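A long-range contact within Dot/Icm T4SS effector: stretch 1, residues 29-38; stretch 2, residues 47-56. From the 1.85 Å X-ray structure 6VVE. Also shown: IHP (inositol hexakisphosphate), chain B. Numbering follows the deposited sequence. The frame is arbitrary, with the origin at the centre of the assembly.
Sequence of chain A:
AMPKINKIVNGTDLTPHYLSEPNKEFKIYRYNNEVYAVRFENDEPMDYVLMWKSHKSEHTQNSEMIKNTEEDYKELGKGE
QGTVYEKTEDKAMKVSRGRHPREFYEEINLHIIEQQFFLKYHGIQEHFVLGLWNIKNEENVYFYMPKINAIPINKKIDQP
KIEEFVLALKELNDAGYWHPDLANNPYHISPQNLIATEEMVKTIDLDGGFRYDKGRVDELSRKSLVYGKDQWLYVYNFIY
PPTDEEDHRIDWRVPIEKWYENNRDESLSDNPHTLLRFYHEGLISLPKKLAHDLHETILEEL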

ATOM      1  N   TYR A  29      12.405  -8.618  16.084  1.00 15.23           N
ATOM      2  CA  TYR A  29      12.937  -9.903  16.506  1.00 16.72           C
ATOM      3  C   TYR A  29      12.988 -10.861  15.325  1.00 16.96           C
ATOM      4  O   TYR A  29      12.067 -10.892  14.499  1.00 16.23           O
ATOM      5  CB  TYR A  29      12.086 -10.540  17.616  1.00 17.70           C
ATOM      6  CG  TYR A  29      11.986  -9.731  18.884  1.00 23.91           C
ATOM      7  CD1 TYR A  29      13.025  -9.724  19.805  1.00 19.09           C
ATOM      8  CD2 TYR A  29      10.847  -8.989  19.172  1.00 23.45           C
ATOM      9  CE1 TYR A  29      12.934  -8.994  20.982  1.00 29.18           C
ATOM     10  CE2 TYR A  29      10.747  -8.260  20.339  1.00 25.39           C
ATOM     11  CZ  TYR A  29      11.794  -8.264  21.240  1.00 26.12           C
ATOM     12  OH  TYR A  29      11.694  -7.528  22.396  1.00 26.65           O
ATOM     13  N   ARG A  30      14.062 -11.648  15.264  1.00 18.27           N
ATOM     14  CA  ARG A  30      14.153 -12.792  14.367  1.00 19.20           C
ATOM     15  C   ARG A  30      13.827 -14.045  15.170  1.00 21.03           C
ATOM     16  O   ARG A  30      14.524 -14.363  16.140  1.00 22.40           O
ATOM     17  CB  ARG A  30      15.540 -12.896  13.735  1.00 30.23           C
ATOM     18  CG  ARG A  30      15.612 -13.920  12.600  1.00 32.38           C
ATOM     19  CD  ARG A  30      17.009 -13.993  11.960  1.00 34.31           C
ATOM     20  NE  ARG A  30      18.078 -13.824  12.937  1.00 34.51           N
ATOM     21  CZ  ARG A  30      18.964 -12.831  12.927  1.00 31.97           C
ATOM     22  NH1 ARG A  30      18.945 -11.913  11.977  1.00 24.97           N
ATOM     23  NH2 ARG A  30      19.889 -12.771  13.871  1.00 37.47           N
ATOM     24  N   TYR A  31      12.769 -14.749  14.773  1.00 21.33           N
ATOM     25  CA  TYR A  31      12.323 -15.947  15.475  1.00 25.03           C
ATOM     26  C   TYR A  31      11.976 -17.022  14.459  1.00 25.75           C
ATOM     27  O   TYR A  31      11.043 -16.856  13.670  1.00 23.62           O
ATOM     28  CB  TYR A  31      11.117 -15.638  16.374  1.00 29.43           C
ATOM     29  CG  TYR A  31      10.408 -16.870  16.899  1.00 36.84           C
ATOM     30  CD1 TYR A  31      10.979 -17.656  17.893  1.00 40.73           C
ATOM     31  CD2 TYR A  31       9.167 -17.245  16.403  1.00 38.18           C
ATOM     32  CE1 TYR A  31      10.334 -18.781  18.375  1.00 43.12           C
ATOM     33  CE2 TYR A  31       8.514 -18.366  16.879  1.00 41.03           C
ATOM     34  CZ  TYR A  31       9.103 -19.130  17.866  1.00 44.49           C
ATOM     35  OH  TYR A  31       8.456 -20.246  18.342  1.00 49.26           O
ATOM     36  N   ASN A  32      12.719 -18.122  14.489  1.00 38.59           N
ATOM     37  CA  ASN A  32      12.504 -19.253  13.589  1.00 42.80           C
ATOM     38  C   ASN A  32      12.419 -18.790  12.135  1.00 40.67           C
ATOM     39  O   ASN A  32      11.417 -18.978  11.446  1.00 41.89           O
ATOM     40  CB  ASN A  32      11.250 -20.037  13.989  1.00 48.34           C
ATOM     41  CG  ASN A  32      11.449 -20.843  15.260  1.00 54.07           C
ATOM     42  OD1 ASN A  32      12.580 -21.159  15.641  1.00 55.35           O
ATOM     43  ND2 ASN A  32      10.348 -21.188  15.923  1.00 57.49           N
ATOM     44  N   ASN A  33      13.509 -18.173  11.680  1.00 30.66           N
ATOM     45  CA  ASN A  33      13.662 -17.766  10.285  1.00 32.64           C
ATOM     46  C   ASN A  33      12.554 -16.819   9.839  1.00 28.42           C
ATOM     47  O   ASN A  33      12.129 -16.850   8.682  1.00 28.38           O
ATOM     48  CB  ASN A  33      13.710 -18.983   9.354  1.00 36.99           C
ATOM     49  CG  ASN A  33      14.827 -19.946   9.709  1.00 40.09           C
ATOM     50  OD1 ASN A  33      16.000 -19.661   9.472  1.00 40.38           O
ATOM     51  ND2 ASN A  33      14.465 -21.088  10.277  1.00 41.45           N
ATOM     52  N   GLU A  34      12.077 -15.976  10.750  1.00 30.30           N
ATOM     53  CA  GLU A  34      11.059 -14.981  10.441  1.00 26.27           C
ATOM     54  C   GLU A  34      11.354 -13.727  11.249  1.00 21.82           C
ATOM     55  O   GLU A  34      11.585 -13.806  12.458  1.00 21.40           O
ATOM     56  CB  GLU A  34       9.650 -15.495  10.766  1.00 33.11           C
ATOM     57  CG  GLU A  34       9.261 -16.779  10.041  1.00 41.47           C
ATOM     58  CD  GLU A  34       9.145 -16.587   8.539  1.00 44.81           C
ATOM     59  OE1 GLU A  34       9.131 -15.417   8.084  1.00 42.47           O
ATOM     60  OE2 GLU A  34       9.074 -17.609   7.817  1.00 46.96           O
ATOM     61  N   VAL A  35      11.345 -12.577  10.586  1.00 21.07           N
ATOM     62  CA  VAL A  35      11.596 -11.290  11.230  1.00 17.66           C
ATOM     63  C   VAL A  35      10.253 -10.630  11.517  1.00 15.94           C
ATOM     64  O   VAL A  35       9.467 -10.379  10.593  1.00 17.04           O
ATOM     65  CB  VAL A  35      12.481 -10.392  10.355  1.00 15.89           C
ATOM     66  CG1 VAL A  35      12.542  -8.982  10.923  1.00 14.83           C
ATOM     67  CG2 VAL A  35      13.881 -10.979  10.240  1.00 17.07           C
ATOM     68  N   TYR A  36       9.993 -10.363  12.792  1.00 15.59           N
ATOM     69  CA  TYR A  36       8.744  -9.787  13.256  1.00 14.91           C
ATOM     70  C   TYR A  36       8.973  -8.389  13.820  1.00 15.81           C
ATOM     71  O   TYR A  36      10.068  -8.048  14.290  1.00 18.11           O
ATOM     72  CB  TYR A  36       8.100 -10.644  14.351  1.00 19.06           C
ATOM     73  CG  TYR A  36       7.779 -12.067  13.968  1.00 26.23           C
ATOM     74  CD1 TYR A  36       8.734 -13.069  14.080  1.00 25.72           C
ATOM     75  CD2 TYR A  36       6.512 -12.416  13.519  1.00 27.48           C
ATOM     76  CE1 TYR A  36       8.442 -14.365  13.737  1.00 28.55           C
ATOM     77  CE2 TYR A  36       6.212 -13.719  13.173  1.00 28.83           C
ATOM     78  CZ  TYR A  36       7.175 -14.686  13.282  1.00 28.53           C
ATOM     79  OH  TYR A  36       6.884 -15.988  12.942  1.00 30.54           O
ATOM     80  N   ALA A  37       7.911  -7.583  13.786  1.00 14.05           N
ATOM     81  CA  ALA A  37       7.840  -6.328  14.526  1.00 16.71           C
ATOM     82  C   ALA A  37       6.813  -6.490  15.637  1.00 17.17           C
ATOM     83  O   ALA A  37       5.671  -6.885  15.374  1.00 19.10           O
ATOM     84  CB  ALA A  37       7.468  -5.167  13.606  1.00 17.81           C
ATOM     85  N   VAL A  38       7.220  -6.202  16.874  1.00 16.98           N
ATOM     86  CA  VAL A  38       6.380  -6.379  18.052  1.00 15.18           C
ATOM     87  C   VAL A  38       6.116  -5.016  18.674  1.00 16.48           C
ATOM     88  O   VAL A  38       7.055  -4.245  18.910  1.00 14.87           O
ATOM     89  CB  VAL A  38       7.044  -7.315  19.081  1.00 17.02           C
ATOM     90  CG1 VAL A  38       6.198  -7.401  20.349  1.00 18.85           C
ATOM     91  CG2 VAL A  38       7.257  -8.699  18.488  1.00 18.93           C
ATOM     92  N   ASP A  47       1.188  -7.271  20.502  1.00 19.34           N
ATOM     93  CA  ASP A  47       0.899  -7.892  19.215  1.00 18.83           C
ATOM     94  C   ASP A  47       2.151  -7.853  18.355  1.00 17.30           C
ATOM     95  O   ASP A  47       3.127  -7.167  18.673  1.00 17.54           O
ATOM     96  CB  ASP A  47      -0.277  -7.188  18.522  1.00 18.75           C
ATOM     97  CG  ASP A  47      -0.970  -8.065  17.515  1.00 19.35           C
ATOM     98  OD1 ASP A  47      -0.544  -9.232  17.337  1.00 19.85           O
ATOM     99  OD2 ASP A  47      -1.947  -7.581  16.907  1.00 19.43           O
ATOM    100  N   TYR A  48       2.096  -8.588  17.242  1.00 17.02           N
ATOM    101  CA  TYR A  48       3.221  -8.698  16.325  1.00 15.91           C
ATOM    102  C   TYR A  48       2.723  -8.721  14.884  1.00 15.44           C
ATOM    103  O   TYR A  48       1.550  -8.986  14.607  1.00 16.24           O
ATOM    104  CB  TYR A  48       4.044  -9.967  16.604  1.00 22.05           C
ATOM    105  CG  TYR A  48       3.254 -11.239  16.400  1.00 29.10           C
ATOM    106  CD1 TYR A  48       2.500 -11.786  17.434  1.00 33.99           C
ATOM    107  CD2 TYR A  48       3.252 -11.889  15.171  1.00 31.48           C
ATOM    108  CE1 TYR A  48       1.772 -12.944  17.249  1.00 39.41           C
ATOM    109  CE2 TYR A  48       2.527 -13.050  14.978  1.00 37.14           C
ATOM    110  CZ  TYR A  48       1.788 -13.573  16.019  1.00 41.46           C
ATOM    111  OH  TYR A  48       1.063 -14.727  15.829  1.00 45.14           O
ATOM    112  N   VAL A  49       3.640  -8.431  13.966  1.00 14.37           N
ATOM    113  CA  VAL A  49       3.402  -8.571  12.537  1.00 19.66           C
ATOM    114  C   VAL A  49       4.636  -9.199  11.901  1.00 19.95           C
ATOM    115  O   VAL A  49       5.767  -8.985  12.348  1.00 16.26           O
ATOM    116  CB  VAL A  49       3.085  -7.225  11.854  1.00 18.43           C
ATOM    117  CG1 VAL A  49       1.758  -6.672  12.370  1.00 23.52           C
ATOM    118  CG2 VAL A  49       4.230  -6.236  12.066  1.00 12.58           C
ATOM    119  N   LEU A  50       4.414  -9.979  10.849  1.00 16.46           N
ATOM    120  CA  LEU A  50       5.498 -10.607  10.103  1.00 18.62           C
ATOM    121  C   LEU A  50       6.021  -9.620   9.067  1.00 16.42           C
ATOM    122  O   LEU A  50       5.233  -8.994   8.339  1.00 17.39           O
ATOM    123  CB  LEU A  50       5.007 -11.889   9.437  1.00 21.74           C
ATOM    124  CG  LEU A  50       5.906 -12.550   8.397  1.00 28.49           C
ATOM    125  CD1 LEU A  50       7.309 -12.821   8.927  1.00 28.12           C
ATOM    126  CD2 LEU A  50       5.257 -13.858   7.921  1.00 33.80           C
HETATM  127  N   MSE A  51       7.344  -9.479   9.006  1.00 14.77           N
HETATM  128  CA  MSE A  51       7.964  -8.567   8.039  1.00 15.20           C
HETATM  129  C   MSE A  51       8.538  -9.313   6.826  1.00 16.41           C
HETATM  130  O   MSE A  51       8.234  -8.957   5.693  1.00 17.12           O
HETATM  131  CB  MSE A  51       9.060  -7.741   8.717  1.00 17.50           C
HETATM  132  CG  MSE A  51       8.592  -6.904   9.910  1.00 16.54           C
HETATM  133 SE   MSE A  51       7.160  -5.616   9.524  1.00 17.22          SE
HETATM  134  CE  MSE A  51       7.933  -4.679   8.018  1.00 21.00           C
ATOM    135  N   TRP A  52       9.354 -10.340   7.060  1.00 14.13           N
ATOM    136  CA  TRP A  52       9.907 -11.136   5.969  1.00 23.35           C
ATOM    137  C   TRP A  52      10.529 -12.407   6.539  1.00 23.46           C
ATOM    138  O   TRP A  52      10.677 -12.561   7.756  1.00 21.43           O
ATOM    139  CB  TRP A  52      10.945 -10.346   5.158  1.00 21.88           C
ATOM    140  CG  TRP A  52      12.134  -9.879   5.953  1.00 18.10           C
ATOM    141  CD1 TRP A  52      13.209 -10.628   6.344  1.00 18.95           C
ATOM    142  CD2 TRP A  52      12.370  -8.551   6.440  1.00 17.56           C
ATOM    143  NE1 TRP A  52      14.094  -9.846   7.053  1.00 19.92           N
ATOM    144  CE2 TRP A  52      13.600  -8.569   7.127  1.00 16.78           C
ATOM    145  CE3 TRP A  52      11.651  -7.349   6.372  1.00 15.85           C
ATOM    146  CZ2 TRP A  52      14.129  -7.436   7.738  1.00 17.97           C
ATOM    147  CZ3 TRP A  52      12.179  -6.223   6.973  1.00 17.79           C
ATOM    148  CH2 TRP A  52      13.409  -6.275   7.647  1.00 18.14           C
ATOM    149  N   LYS A  53      10.896 -13.319   5.633  1.00 24.31           N
ATOM    150  CA  LYS A  53      11.553 -14.568   5.994  1.00 26.64           C
ATOM    151  C   LYS A  53      13.063 -14.389   5.920  1.00 23.62           C
ATOM    152  O   LYS A  53      13.577 -13.727   5.017  1.00 20.22           O
ATOM    153  CB  LYS A  53      11.106 -15.700   5.067  1.00 33.15           C
ATOM    154  CG  LYS A  53      11.666 -17.074   5.437  1.00 43.88           C
ATOM    155  CD  LYS A  53      10.949 -18.192   4.680  1.00 51.79           C
ATOM    156  CE  LYS A  53      11.480 -19.574   5.059  1.00 56.36           C
ATOM    157  NZ  LYS A  53      10.894 -20.083   6.331  1.00 56.41           N
ATOM    158  N   SER A  54      13.768 -14.982   6.878  1.00 25.93           N
ATOM    159  CA  SER A  54      15.204 -14.810   7.030  1.00 28.76           C
ATOM    160  C   SER A  54      15.940 -16.119   6.775  1.00 35.03           C
ATOM    161  O   SER A  54      15.448 -17.197   7.119  1.00 35.91           O
ATOM    162  CB  SER A  54      15.539 -14.301   8.439  1.00 27.19           C
ATOM    163  OG  SER A  54      16.914 -14.477   8.754  1.00 25.84           O
ATOM    164  N   HIS A  55      17.129 -16.012   6.177  1.00 32.11           N
ATOM    165  CA  HIS A  55      18.017 -17.146   5.969  1.00 38.78           C
ATOM    166  C   HIS A  55      19.306 -17.019   6.777  1.00 43.76           C
ATOM    167  O   HIS A  55      20.312 -17.648   6.438  1.00 47.54           O
ATOM    168  CB  HIS A  55      18.341 -17.301   4.483  1.00 28.35           C
ATOM    169  CG  HIS A  55      17.181 -17.754   3.655  1.00 28.44           C
ATOM    170  ND1 HIS A  55      17.206 -18.911   2.910  1.00 30.89           N
ATOM    171  CD2 HIS A  55      15.958 -17.207   3.456  1.00 26.66           C
ATOM    172  CE1 HIS A  55      16.052 -19.059   2.285  1.00 30.61           C
ATOM    173  NE2 HIS A  55      15.275 -18.037   2.600  1.00 28.05           N
ATOM    174  N   LYS A  56      19.297 -16.209   7.832  1.00 48.45           N
ATOM    175  CA  LYS A  56      20.468 -16.016   8.680  1.00 42.05           C
ATOM    176  C   LYS A  56      21.088 -17.342   9.101  1.00 44.12           C
ATOM    177  O   LYS A  56      20.381 -18.294   9.413  1.00 39.65           O
ATOM    178  CB  LYS A  56      20.081 -15.186   9.909  1.00 42.94           C
ATOM    179  CG  LYS A  56      20.993 -15.344  11.123  1.00 45.83           C
ATOM    180  CD  LYS A  56      22.433 -14.983  10.811  1.00 48.89           C
ATOM    181  CE  LYS A  56      23.234 -14.774  12.090  1.00 50.36           C
ATOM    182  NZ  LYS A  56      23.924 -13.450  12.094  1.00 53.77           N
TER
HETATM  183  C1  IHP B 401      20.821 -11.855   6.984  1.00 24.64           C
HETATM  184  C2  IHP B 401      22.271 -12.255   7.302  1.00 28.61           C
HETATM  185  C3  IHP B 401      23.063 -11.077   7.872  1.00 26.08           C
HETATM  186  C4  IHP B 401      22.371 -10.507   9.118  1.00 28.12           C
HETATM  187  C5  IHP B 401      20.962 -10.004   8.750  1.00 22.97           C
HETATM  188  C6  IHP B 401      20.113 -11.109   8.124  1.00 22.55           C
HETATM  189  O11 IHP B 401      20.072 -13.028   6.725  1.00 23.18           O
HETATM  190  P1  IHP B 401      19.606 -13.343   5.191  1.00 24.16           P
HETATM  191  O21 IHP B 401      18.167 -13.794   5.187  1.00 21.42           O
HETATM  192  O31 IHP B 401      19.774 -12.108   4.337  1.00 21.95           O
HETATM  193  O41 IHP B 401      20.484 -14.457   4.625  1.00 24.01           O
HETATM  194  O12 IHP B 401      22.866 -12.689   6.103  1.00 37.79           O
HETATM  195  P2  IHP B 401      23.629 -14.154   6.080  1.00 43.36           P
HETATM  196  O22 IHP B 401      23.363 -14.889   7.368  1.00 46.93           O
HETATM  197  O32 IHP B 401      23.099 -14.959   4.927  1.00 47.26           O
HETATM  198  O42 IHP B 401      25.109 -13.928   5.921  1.00 46.54           O
HETATM  199  O13 IHP B 401      23.109 -10.075   6.898  1.00 25.84           O
HETATM  200  P3  IHP B 401      24.515  -9.288   6.581  1.00 24.91           P
HETATM  201  O23 IHP B 401      25.675 -10.017   7.240  1.00 24.95           O
HETATM  202  O33 IHP B 401      24.718  -9.252   5.071  1.00 23.35           O
HETATM  203  O43 IHP B 401      24.447  -7.869   7.102  1.00 26.03           O
HETATM  204  O14 IHP B 401      23.122  -9.451   9.632  1.00 37.42           O
HETATM  205  P4  IHP B 401      23.450  -9.475  11.248  1.00 44.96           P
HETATM  206  O24 IHP B 401      24.261 -10.696  11.592  1.00 48.19           O
HETATM  207  O34 IHP B 401      22.139  -9.538  12.014  1.00 49.68           O
HETATM  208  O44 IHP B 401      24.216  -8.233  11.630  1.00 48.14           O
HETATM  209  O15 IHP B 401      20.321  -9.552   9.903  1.00 23.75           O
HETATM  210  P5  IHP B 401      20.019  -7.951  10.067  1.00 24.01           P
HETATM  211  O25 IHP B 401      20.111  -7.571  11.531  1.00 21.69           O
HETATM  212  O35 IHP B 401      21.020  -7.144   9.284  1.00 21.55           O
HETATM  213  O45 IHP B 401      18.627  -7.663   9.547  1.00 22.94           O
HETATM  214  O16 IHP B 401      18.939 -10.531   7.592  1.00 24.86           O
HETATM  215  P6  IHP B 401      17.488 -10.851   8.305  1.00 24.64           P
HETATM  216  O26 IHP B 401      16.487 -11.284   7.255  1.00 23.73           O
HETATM  217  O36 IHP B 401      17.649 -11.946   9.330  1.00 21.17           O
HETATM  218  O46 IHP B 401      17.007  -9.588   8.990  1.00 23.47           O

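Strands 34-38 and 47-53 run antiparallel, 147° between their directions, and bury 835 Å² between the two stretches. Val35, with 96 Å² covered, is the centre. Its N donates to Trp52 O (2.9 Å, 176°), while its O accepts from Met51 N (2.8 Å, 155°). Two successive residues thus serve one partner, the signature of the bulge by which the register shifts between Val35 and Tyr36. Beyond it, regular pairing resumes: Ala37 N to Val49 O and Val49 N to Ala37 O, both 2.9 Å.

The compact, branched side chain of Val35 lies over one face of the Trp52 indole, with CB 3.9 Å from the five-membered ring centroid and 20° off its normal. At the edge of the same ring, near its plane, Trp52 NE1 donates to IHP O26 at 2.8 Å.

Asn33 (66 Å²) works through its backbone: Ser54 N donates to Asn33 O at 3.1 Å and 173°. Its positive phi and psi (58°/34°), readily adopted by asparagine, suit the turn before the strand. Ser54 (65 Å²) points its CA-to-CB bond toward stretch 1, and Ser54 OG lies 3.2 Å from Arg30 CD. Both reach the same phosphate oxygen, Ser54 OG to IHP O36 at 2.7 Å and Arg30 NH1 to IHP O36 at 2.9 Å, so the ligand bridges the stretches.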